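Local atomic coordinates of 6-phospho-alpha-glucosidase (Merdibacter massiliensis, PDB entry 6VC6), a protein that probably hydrolyses 6-phospho-alpha-glucosides, using NAD and a manganese ion in the manner of family 4 glycoside hydrolases. Residues D125-I130 with R157-D162. Sequence-based numbering, arbitrary orientation.
With NAD (nicotinamide-adenine-dinucleotide), chain G.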
# COMPACT_ATOMS: atom_id res chain seq x y z
N ASP A 125 -6.40 -0.88 -14.57
CA ASP A 125 -7.01 -2.10 -14.05
C ASP A 125 -7.88 -1.84 -12.83
O ASP A 125 -8.86 -2.57 -12.62
CB ASP A 125 -5.92 -3.12 -13.71
CG ASP A 125 -5.39 -3.83 -14.95
OD1 ASP A 125 -5.62 -3.34 -16.07
OD2 ASP A 125 -4.74 -4.88 -14.79
N MSE A 126 -7.55 -0.86 -12.00
CA MSE A 126 -8.35 -0.55 -10.84
C MSE A 126 -9.70 0.04 -11.22
O MSE A 126 -10.70 -0.37 -10.66
CB MSE A 126 -7.65 0.38 -9.87
CG MSE A 126 -6.59 -0.26 -9.00
SE MSE A 126 -7.26 -1.58 -7.72
CE MSE A 126 -8.48 -0.47 -6.70
N ILE A 127 -9.73 0.99 -12.14
CA ILE A 127 -10.97 1.61 -12.59
C ILE A 127 -11.86 0.59 -13.30
O ILE A 127 -13.08 0.58 -13.13
CB ILE A 127 -10.67 2.83 -13.48
CG1 ILE A 127 -10.12 3.97 -12.63
CG2 ILE A 127 -11.91 3.27 -14.25
CD1 ILE A 127 -9.65 5.16 -13.42
N GLU A 128 -11.24 -0.30 -14.08
CA GLU A 128 -12.01 -1.37 -14.73
C GLU A 128 -12.61 -2.32 -13.70
O GLU A 128 -13.74 -2.79 -13.86
CB GLU A 128 -11.12 -2.13 -15.71
CG GLU A 128 -11.84 -3.17 -16.54
CD GLU A 128 -10.89 -4.11 -17.25
OE1 GLU A 128 -10.02 -4.70 -16.57
OE2 GLU A 128 -11.01 -4.27 -18.48
N SER A 129 -11.86 -2.61 -12.63
CA SER A 129 -12.33 -3.57 -11.64
C SER A 129 -13.45 -3.00 -10.77
O SER A 129 -14.42 -3.69 -10.47
CB SER A 129 -11.17 -4.04 -10.77
OG SER A 129 -11.61 -4.98 -9.80
N ILE A 130 -13.32 -1.73 -10.36
CA ILE A 130 -14.35 -1.13 -9.52
C ILE A 130 -15.66 -1.01 -10.27
O ILE A 130 -16.74 -1.22 -9.70
CB ILE A 130 -13.87 0.24 -9.00
CG1 ILE A 130 -12.55 0.11 -8.24
CG2 ILE A 130 -14.94 0.88 -8.11
CD1 ILE A 130 -12.69 -0.06 -6.74
N ARG A 157 -10.49 9.11 -7.13
CA ARG A 157 -11.19 10.33 -6.75
C ARG A 157 -11.90 10.96 -7.94
O ARG A 157 -13.02 11.47 -7.81
CB ARG A 157 -10.21 11.32 -6.12
CG ARG A 157 -10.81 12.68 -5.79
CD ARG A 157 -9.74 13.69 -5.43
NE ARG A 157 -8.96 14.12 -6.59
CZ ARG A 157 -9.36 15.05 -7.46
NH1 ARG A 157 -10.54 15.64 -7.30
NH2 ARG A 157 -8.59 15.37 -8.49
N ARG A 158 -11.27 10.92 -9.11
CA ARG A 158 -11.87 11.50 -10.31
C ARG A 158 -12.92 10.58 -10.91
O ARG A 158 -13.98 11.05 -11.35
CB ARG A 158 -10.79 11.81 -11.34
CG ARG A 158 -9.68 12.72 -10.85
CD ARG A 158 -8.87 13.26 -12.02
NE ARG A 158 -7.61 13.85 -11.61
CZ ARG A 158 -6.72 14.37 -12.45
NH1 ARG A 158 -6.96 14.37 -13.75
NH2 ARG A 158 -5.59 14.89 -11.98
N GLU A 159 -12.66 9.27 -10.94
CA GLU A 159 -13.57 8.35 -11.61
C GLU A 159 -14.85 8.15 -10.81
O GLU A 159 -15.93 8.02 -11.39
CB GLU A 159 -12.87 7.01 -11.85
CG GLU A 159 -13.70 6.02 -12.66
CD GLU A 159 -13.80 6.41 -14.13
OE1 GLU A 159 -12.82 6.96 -14.66
OE2 GLU A 159 -14.86 6.15 -14.74
N PHE A 160 -14.75 8.12 -9.48
CA PHE A 160 -15.89 7.87 -8.60
C PHE A 160 -15.99 9.00 -7.58
O PHE A 160 -15.70 8.81 -6.39
CB PHE A 160 -15.77 6.51 -7.92
CG PHE A 160 -15.51 5.38 -8.87
CD1 PHE A 160 -16.55 4.80 -9.58
CD2 PHE A 160 -14.22 4.90 -9.07
CE1 PHE A 160 -16.31 3.76 -10.46
CE2 PHE A 160 -13.98 3.86 -9.95
CZ PHE A 160 -15.03 3.29 -10.65
N PRO A 161 -16.41 10.19 -8.01
CA PRO A 161 -16.45 11.32 -7.07
C PRO A 161 -17.55 11.21 -6.03
O PRO A 161 -17.42 11.79 -4.95
CB PRO A 161 -16.67 12.53 -8.00
CG PRO A 161 -17.40 11.97 -9.17
CD PRO A 161 -16.87 10.57 -9.36
N ASP A 162 -18.63 10.48 -6.32
CA ASP A 162 -19.75 10.35 -5.40
C ASP A 162 -19.75 9.02 -4.66
O ASP A 162 -20.65 8.79 -3.84
CB ASP A 162 -21.07 10.52 -6.16
CG ASP A 162 -21.12 11.81 -6.95
OD1 ASP A 162 -21.36 11.75 -8.17
OD2 ASP A 162 -20.92 12.89 -6.35
PA NAD G . 1.44 -10.72 -6.56
O1A NAD G . 1.97 -11.88 -5.75
O2A NAD G . 1.83 -10.58 -8.01
O5B NAD G . -0.17 -10.74 -6.48
C5B NAD G . -0.95 -9.99 -7.40
C4B NAD G . -2.18 -10.78 -7.80
O4B NAD G . -3.16 -9.91 -8.36
C3B NAD G . -1.83 -11.81 -8.86
O3B NAD G . -2.31 -13.10 -8.46
C2B NAD G . -2.56 -11.37 -10.10
O2B NAD G . -3.09 -12.50 -10.81
C1B NAD G . -3.68 -10.49 -9.56
N9A NAD G . -4.09 -9.46 -10.53
C8A NAD G . -3.29 -8.70 -11.30
N7A NAD G . -4.02 -7.86 -12.08
C5A NAD G . -5.32 -8.07 -11.80
C6A NAD G . -6.62 -7.53 -12.26
N6A NAD G . -6.68 -6.56 -13.20
N1A NAD G . -7.75 -8.04 -11.71
C2A NAD G . -7.70 -9.01 -10.78
N3A NAD G . -6.56 -9.55 -10.32
C4A NAD G . -5.36 -9.13 -10.78
O3 NAD G . 1.78 -9.34 -5.81
PN NAD G . 2.07 -9.26 -4.23
O1N NAD G . 3.56 -9.10 -4.03
O2N NAD G . 1.31 -10.35 -3.52
O5D NAD G . 1.36 -7.86 -3.90
C5D NAD G . -0.05 -7.78 -3.76
C4D NAD G . -0.46 -6.31 -3.78
O4D NAD G . -0.55 -5.81 -2.45
C3D NAD G . 0.59 -5.48 -4.50
O3D NAD G . -0.06 -4.61 -5.43
C2D NAD G . 1.23 -4.65 -3.42
O2D NAD G . 1.62 -3.37 -3.91
C1D NAD G . 0.10 -4.54 -2.41
N1N NAD G . 0.58 -4.20 -1.07
C2N NAD G . 0.23 -3.01 -0.59
C3N NAD G . 0.63 -2.60 0.67
C7N NAD G . 0.20 -1.24 1.16
O7N NAD G . 0.73 -0.77 2.15
N7N NAD G . -0.74 -0.59 0.48
C4N NAD G . 1.40 -3.45 1.45
C5N NAD G . 1.76 -4.68 0.92
C6N NAD G . 1.33 -5.05 -0.35
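A first torsion of -175° carries CG of Glu159 away from its own backbone N, and a bend at chi2 (72°) then lays the methylenes against Ile127, while Phe160 carries its ring to Ile130. The pair exemplifies how the end of one helix can meet the flank of another through two successive residues. Ile127 answers with its CG2 branch, 3.6 Å from Glu159 CG, and its CD1 passes near the same side chain, 4.0 Å from Glu159 CB. Ile130 places CG2 over one face of the Phe160 ring, 3.8 Å from the centroid and 26° off the normal, a CH-pi contact shifted toward the rim, where CG2 lies 3.5 Å from Phe160 CZ. Glu159 CG lies over the opposite face, also displaced toward the rim, so the phenyl is held between its own neighbour and Ile130. At the ring edge, near its plane, Ile127 O comes within 4.2 Å of Phe160 CZ. In the carboxylate of Glu159, OE2 is hydrogen-bonded to NE2 of His131, the next residue after Ile130 on the same helix, and OE1 to the hydroxyl of Tyr399 on helix 378-400, which would limit its rotation as its methylenes pack on Ile127. Shortening Ile127 to an alanine would take away CG2 and CD1 and is likely to leave the Glu159 methylenes without their apolar partner, with a gap beside Tyr398 and Tyr399. Two residues before Ile127, Asp125 OD2 accepts a 3.0 Å hydrogen bond from N6A of the NAD adenine, so the helix meets the cofactor on one side and helix 149-159 on another. The contact thus joins helix 113-136 to the C-terminal end of helix 149-159, where Phe160 leaves helical geometry, with helix 378-400 against Ile127 and strand 80-83 meeting Ile130 through Met83.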